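Local coordinates for pumilio domain-containing protein C56F2.08c (Schizosaccharomyces pombe, PDB 6NX5) that probably binds AU-rich regions in the 3' untranslated ends of mRNAs, this chain being its RNA recognition motif (RRM) domain, at residues S25-V30 with R56-N61. Sequence-based numbering, arbitrary orientation.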
# COMPACT_ATOMS: atom_id res chain seq x y z
N SER A 25 2.02 13.72 -10.05
CA SER A 25 2.97 14.00 -11.12
C SER A 25 3.70 15.32 -10.95
O SER A 25 4.66 15.57 -11.69
CB SER A 25 2.26 13.98 -12.48
OG SER A 25 1.80 12.68 -12.79
N ALA A 26 3.29 16.17 -10.01
CA ALA A 26 4.05 17.39 -9.75
C ALA A 26 5.46 17.10 -9.25
O ALA A 26 6.34 17.95 -9.37
CB ALA A 26 3.33 18.27 -8.74
N TYR A 27 5.70 15.92 -8.67
CA TYR A 27 6.97 15.66 -7.99
C TYR A 27 7.85 14.64 -8.70
O TYR A 27 8.98 14.40 -8.25
CB TYR A 27 6.68 15.21 -6.56
CG TYR A 27 5.75 16.18 -5.89
CD1 TYR A 27 6.21 17.42 -5.46
CD2 TYR A 27 4.40 15.90 -5.76
CE1 TYR A 27 5.36 18.34 -4.87
CE2 TYR A 27 3.54 16.81 -5.18
CZ TYR A 27 4.02 18.02 -4.73
OH TYR A 27 3.16 18.92 -4.15
N GLY A 28 7.39 14.06 -9.79
CA GLY A 28 8.21 13.09 -10.49
C GLY A 28 7.36 12.25 -11.42
O GLY A 28 6.20 12.55 -11.69
N ASN A 29 7.99 11.18 -11.92
CA ASN A 29 7.35 10.28 -12.89
C ASN A 29 6.61 9.21 -12.10
O ASN A 29 7.22 8.28 -11.57
CB ASN A 29 8.39 9.67 -13.82
CG ASN A 29 9.08 10.70 -14.70
OD1 ASN A 29 10.29 10.89 -14.62
ND2 ASN A 29 8.30 11.38 -15.55
N VAL A 30 5.28 9.33 -12.03
CA VAL A 30 4.49 8.31 -11.34
C VAL A 30 4.53 7.02 -12.14
O VAL A 30 4.19 7.00 -13.33
CB VAL A 30 3.05 8.79 -11.14
CG1 VAL A 30 2.19 7.68 -10.54
CG2 VAL A 30 3.02 10.06 -10.28
N ARG A 56 6.15 13.03 -0.56
CA ARG A 56 5.66 12.81 0.79
C ARG A 56 5.79 14.08 1.62
O ARG A 56 4.85 14.47 2.33
CB ARG A 56 6.44 11.65 1.43
CG ARG A 56 5.85 11.10 2.73
CD ARG A 56 6.25 11.90 3.97
NE ARG A 56 7.65 12.32 3.92
CZ ARG A 56 8.68 11.55 4.25
NH1 ARG A 56 8.49 10.32 4.68
NH2 ARG A 56 9.91 12.02 4.15
N ASP A 57 6.94 14.74 1.56
CA ASP A 57 7.14 15.98 2.30
C ASP A 57 6.18 17.07 1.84
O ASP A 57 5.71 17.88 2.64
CB ASP A 57 8.57 16.49 2.12
CG ASP A 57 9.58 15.68 2.90
OD1 ASP A 57 10.78 15.94 2.72
OD2 ASP A 57 9.17 14.79 3.66
N ALA A 58 5.92 17.13 0.53
CA ALA A 58 5.07 18.20 0.02
C ALA A 58 3.60 17.99 0.35
O ALA A 58 2.86 18.96 0.49
CB ALA A 58 5.25 18.34 -1.48
N LEU A 59 3.16 16.73 0.48
CA LEU A 59 1.74 16.44 0.56
C LEU A 59 1.27 15.91 1.90
O LEU A 59 0.08 16.05 2.20
CB LEU A 59 1.34 15.44 -0.54
CG LEU A 59 1.47 15.96 -1.97
CD1 LEU A 59 1.27 14.83 -2.99
CD2 LEU A 59 0.51 17.12 -2.23
N HIS A 60 2.15 15.31 2.70
CA HIS A 60 1.68 14.71 3.95
C HIS A 60 1.15 15.78 4.88
O HIS A 60 1.80 16.80 5.11
CB HIS A 60 2.79 13.93 4.65
CG HIS A 60 2.38 13.41 5.99
ND1 HIS A 60 1.33 12.53 6.16
CD2 HIS A 60 2.87 13.65 7.23
CE1 HIS A 60 1.20 12.25 7.44
NE2 HIS A 60 2.12 12.91 8.12
N ASN A 61 -0.05 15.54 5.41
CA ASN A 61 -0.71 16.45 6.35
C ASN A 61 -1.02 17.80 5.72
O ASN A 61 -0.98 18.84 6.39
CB ASN A 61 0.13 16.63 7.62
CG ASN A 61 0.13 15.39 8.48
OD1 ASN A 61 -0.78 14.56 8.40
ND2 ASN A 61 1.15 15.25 9.32
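The phenol ring of Y27 overlaps the last turn of helix 49-59, lying obliquely against the side chains of A58 and L59. Its CE1 comes within 3.4 Å of A58 CB, and the OH of Y27 is equally near that methyl, at 3.4 Å. A58 suits the place because a single methyl lets the helix surface come this close to a flat ring. L59 meets the ring at CE2, also obliquely: its CD1 lies 3.7 Å from CE2 of Y27, while its second methyl, CD2, comes to 3.7 Å from the tyrosine OH. With CG of Y27 anti to its own carbonyl carbon (chi1 -51°), the ring extends from the loop to the helix; a long aromatic side chain suits this span, meeting the methyls of both A58 and L59. A26 CB rests on one face, 3.8 Å above the plane and offset toward the rim. This is the beta-alpha-beta-beta-alpha-beta fold of the RRM, in which two helices pack on one side of a four-stranded antiparallel sheet; Y27 sits in the loop joining helix 17-24 to strand 30-35 and reaches across to the second helix. Y46 of strand 42-46 and R62 also touch it, whereas L59, a branched apolar residue in a buried position, continues inward to L23, F24 and V73. Were Y27 cut back to an alanine, a gap would probably open beside the A58 methyl, leaving CD1 and CD2 of L59 without the ring they lie against. Immediately after Y27, G28 has backbone angles (phi 162°, psi -169°) that would press a CB against the carbonyl O of Y27, a crowding that glycine avoids. As the helix ends, R56 O accepts a hydrogen bond from the backbone N of H60 (2.9 Å).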